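Local coordinates for geranyltranstransferase (Roseobacter denitrificans, PDB 4LLS), which probably condenses farnesyl diphosphate with isopentenyl diphosphate to make geranylgeranyl diphosphate, a precursor of carotenoids and diterpenes, at residues 151-162 with 207-217. Residues are numbered along the deposited sequence; the frame is centred on the assembly and turned at random.
Sequences SAEVRADLALSL and WSAQAGARLAQ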
# COMPACT_ATOMS: atom_id res chain seq x y z
N SER A 151 -2.80 11.35 -20.05
CA SER A 151 -3.78 10.31 -20.28
C SER A 151 -4.21 9.62 -19.01
O SER A 151 -3.42 8.94 -18.37
CB SER A 151 -3.23 9.26 -21.24
OG SER A 151 -4.07 8.13 -21.38
N ALA A 152 -5.49 9.71 -18.69
CA ALA A 152 -6.03 8.93 -17.59
C ALA A 152 -5.96 7.44 -17.80
O ALA A 152 -5.84 6.66 -16.84
CB ALA A 152 -7.46 9.38 -17.29
N GLU A 153 -6.09 6.98 -19.04
CA GLU A 153 -5.94 5.59 -19.34
C GLU A 153 -4.53 5.10 -18.97
O GLU A 153 -4.42 4.06 -18.34
CB GLU A 153 -6.20 5.27 -20.82
CG GLU A 153 -6.59 3.80 -20.99
CD GLU A 153 -8.04 3.49 -20.61
OE1 GLU A 153 -8.29 2.47 -19.93
OE2 GLU A 153 -8.95 4.24 -21.05
N VAL A 154 -3.53 5.91 -19.23
CA VAL A 154 -2.15 5.57 -18.87
C VAL A 154 -2.04 5.51 -17.35
O VAL A 154 -1.51 4.52 -16.82
CB VAL A 154 -1.15 6.58 -19.45
CG1 VAL A 154 0.22 6.45 -18.79
CG2 VAL A 154 -1.02 6.40 -20.96
N ARG A 155 -2.58 6.50 -16.65
CA ARG A 155 -2.46 6.51 -15.17
C ARG A 155 -3.16 5.32 -14.54
O ARG A 155 -2.65 4.66 -13.63
CB ARG A 155 -2.95 7.81 -14.54
CG ARG A 155 -2.20 9.00 -15.09
CD ARG A 155 -2.24 10.21 -14.20
NE ARG A 155 -3.59 10.60 -13.79
CZ ARG A 155 -4.46 11.20 -14.60
NH1 ARG A 155 -4.13 11.59 -15.85
NH2 ARG A 155 -5.63 11.56 -14.11
N ALA A 156 -4.37 5.04 -14.97
CA ALA A 156 -5.10 3.90 -14.42
C ALA A 156 -4.38 2.60 -14.69
O ALA A 156 -4.32 1.74 -13.80
CB ALA A 156 -6.48 3.85 -15.05
N ASP A 157 -3.78 2.45 -15.88
CA ASP A 157 -3.06 1.26 -16.24
C ASP A 157 -1.76 1.13 -15.46
O ASP A 157 -1.37 0.01 -15.11
CB ASP A 157 -2.78 1.20 -17.72
CG ASP A 157 -2.20 -0.15 -18.14
OD1 ASP A 157 -2.90 -1.17 -17.95
OD2 ASP A 157 -1.04 -0.17 -18.56
N LEU A 158 -1.07 2.25 -15.25
CA LEU A 158 0.14 2.25 -14.39
C LEU A 158 -0.23 1.75 -13.00
O LEU A 158 0.53 0.96 -12.40
CB LEU A 158 0.76 3.62 -14.28
CG LEU A 158 1.52 4.12 -15.52
CD1 LEU A 158 1.81 5.59 -15.31
CD2 LEU A 158 2.75 3.32 -15.83
N ALA A 159 -1.32 2.23 -12.45
CA ALA A 159 -1.71 1.83 -11.07
C ALA A 159 -2.14 0.36 -11.03
O ALA A 159 -1.76 -0.36 -10.12
CB ALA A 159 -2.82 2.69 -10.53
N LEU A 160 -2.94 -0.10 -12.00
CA LEU A 160 -3.36 -1.47 -12.03
C LEU A 160 -2.15 -2.40 -12.13
O LEU A 160 -2.05 -3.39 -11.40
CB LEU A 160 -4.36 -1.71 -13.18
CG LEU A 160 -4.93 -3.11 -13.28
CD1 LEU A 160 -5.65 -3.58 -12.03
CD2 LEU A 160 -5.85 -3.18 -14.50
N SER A 161 -1.26 -2.14 -13.09
CA SER A 161 -0.06 -2.91 -13.23
C SER A 161 0.82 -2.88 -11.96
O SER A 161 1.46 -3.88 -11.62
CB SER A 161 0.71 -2.53 -14.52
OG SER A 161 1.15 -1.21 -14.49
N LEU A 162 0.89 -1.74 -11.29
CA LEU A 162 1.74 -1.62 -10.09
C LEU A 162 1.14 -2.51 -9.00
O LEU A 162 1.84 -3.18 -8.27
CB LEU A 162 1.81 -0.15 -9.66
CG LEU A 162 2.67 0.11 -8.44
CD1 LEU A 162 4.10 -0.33 -8.68
CD2 LEU A 162 2.58 1.57 -8.00
N TRP A 207 8.16 -3.80 -13.64
CA TRP A 207 7.28 -2.65 -13.70
C TRP A 207 8.08 -1.42 -14.09
O TRP A 207 7.66 -0.63 -14.93
CB TRP A 207 6.56 -2.44 -12.37
CG TRP A 207 5.46 -1.40 -12.43
CD1 TRP A 207 4.16 -1.62 -12.80
CD2 TRP A 207 5.59 0.03 -12.30
NE1 TRP A 207 3.46 -0.45 -12.79
CE2 TRP A 207 4.31 0.58 -12.55
CE3 TRP A 207 6.65 0.89 -12.06
CZ2 TRP A 207 4.06 1.94 -12.43
CZ3 TRP A 207 6.41 2.25 -11.96
CH2 TRP A 207 5.12 2.76 -12.15
N SER A 208 9.25 -1.25 -13.49
CA SER A 208 10.07 -0.08 -13.74
C SER A 208 10.52 0.01 -15.19
O SER A 208 10.46 1.09 -15.81
CB SER A 208 11.30 -0.12 -12.85
OG SER A 208 10.98 -0.15 -11.48
N ALA A 209 10.96 -1.12 -15.75
CA ALA A 209 11.45 -1.10 -17.13
C ALA A 209 10.31 -0.96 -18.13
O ALA A 209 10.50 -0.32 -19.18
CB ALA A 209 12.27 -2.31 -17.43
N GLN A 210 9.14 -1.47 -17.81
CA GLN A 210 8.03 -1.37 -18.73
C GLN A 210 7.41 0.00 -18.66
O GLN A 210 6.62 0.34 -19.55
CB GLN A 210 6.97 -2.44 -18.46
CG GLN A 210 7.46 -3.82 -18.83
CD GLN A 210 6.40 -4.87 -18.63
OE1 GLN A 210 5.47 -5.02 -19.43
NE2 GLN A 210 6.45 -5.52 -17.50
N ALA A 211 7.68 0.78 -17.61
CA ALA A 211 6.99 2.05 -17.39
C ALA A 211 7.09 3.01 -18.56
O ALA A 211 6.11 3.62 -18.93
CB ALA A 211 7.47 2.73 -16.12
N GLY A 212 8.27 3.13 -19.16
CA GLY A 212 8.42 4.09 -20.25
C GLY A 212 7.54 3.73 -21.43
O GLY A 212 6.95 4.62 -22.07
N ALA A 213 7.43 2.44 -21.73
CA ALA A 213 6.58 2.01 -22.80
C ALA A 213 5.12 2.25 -22.41
O ALA A 213 4.33 2.73 -23.25
CB ALA A 213 6.84 0.56 -23.15
N ARG A 214 4.73 1.89 -21.20
CA ARG A 214 3.36 2.12 -20.78
C ARG A 214 2.99 3.61 -20.85
O ARG A 214 1.90 3.98 -21.31
CB ARG A 214 3.15 1.55 -19.38
CG ARG A 214 3.07 0.05 -19.36
CD ARG A 214 2.72 -0.48 -17.98
NE ARG A 214 2.51 -1.93 -17.98
CZ ARG A 214 3.10 -2.80 -17.18
NH1 ARG A 214 3.97 -2.41 -16.26
NH2 ARG A 214 2.78 -4.09 -17.27
N LEU A 215 3.89 4.50 -20.47
CA LEU A 215 3.66 5.93 -20.50
C LEU A 215 3.41 6.41 -21.94
O LEU A 215 2.67 7.36 -22.14
CB LEU A 215 4.84 6.70 -19.92
CG LEU A 215 4.95 6.57 -18.38
CD1 LEU A 215 6.29 7.03 -17.88
CD2 LEU A 215 3.87 7.40 -17.73
N ALA A 216 3.99 5.71 -22.90
CA ALA A 216 3.87 6.11 -24.31
C ALA A 216 2.83 5.27 -25.04
O ALA A 216 2.70 5.36 -26.26
CB ALA A 216 5.23 6.00 -25.00
N GLN A 217 2.10 4.43 -24.32
CA GLN A 217 1.08 3.55 -24.89
C GLN A 217 1.72 2.71 -26.02
O GLN A 217 1.14 2.53 -27.10
CB GLN A 217 -0.11 4.40 -25.41
CG GLN A 217 -0.76 5.28 -24.33
CD GLN A 217 -1.70 6.36 -24.88
OE1 GLN A 217 -1.39 7.55 -24.88
NE2 GLN A 217 -2.82 5.92 -25.39
O HOH W 1 0.04 -2.40 -19.21
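Trp207 turns the edge of its indole against the backbone of 158-162, sharing its single N-H between two acceptors. NE1 donates to Leu158 O at 3.3 Å, in the carbonyl plane and on a lone pair, and to Ser161 OG at 3.0 Å, with neither bond straight. Leu158 O accepts two hydrogen bonds, the other from Leu162 N. Over one indole face lies Leu162 CD1, 3.9 Å from the five-membered ring centroid, a CH-pi contact. A phenylalanine in place of Trp207 would probably leave Leu158 O and Ser161 OG without this donor.

Arg214 runs along helix 152-162, past Asp157 and Ser161, its CG anti to the carbonyl carbon (chi1 -74°) and its chain extended to NE. CB rests near Leu158 CD2, CG and CD pass Asp157 OD2, and Ser161 CB sits under the centre of one guanidinium face while Gln210 OE1 lies above the opposite face, toward its rim. CZ and NH2 come nearest Ser161 CB, and NH1 lies 3.5 Å from Ser161 OG. NE stays 4.0 Å from Asp157 OD2, too far for a salt bridge; a water joins the two, donating to OD2 and accepting from NE. Toward the start of helix 152-162 the contact becomes apolar: Leu215 CD2 meets Leu158 CD1 at 3.7 Å and Val154 CG1 at 3.9 Å, and Val154 CG2 packs on Gln217 CG, where a Schellman motif ends the other helix.

Segments 152-162 and 207-215 run nearly antiparallel (161°), their axes 10.2 Å apart at closest approach, within the mainly helical polyprenyl synthetase fold. Helix 81-102 touches Leu158, Leu162 and Trp207; helix 65-76 packs on Trp207 and helix 125-144 on Leu158 and Leu162, while the second subunit meets helix 152-166 through Ala152, Glu153, Arg155 and Leu160.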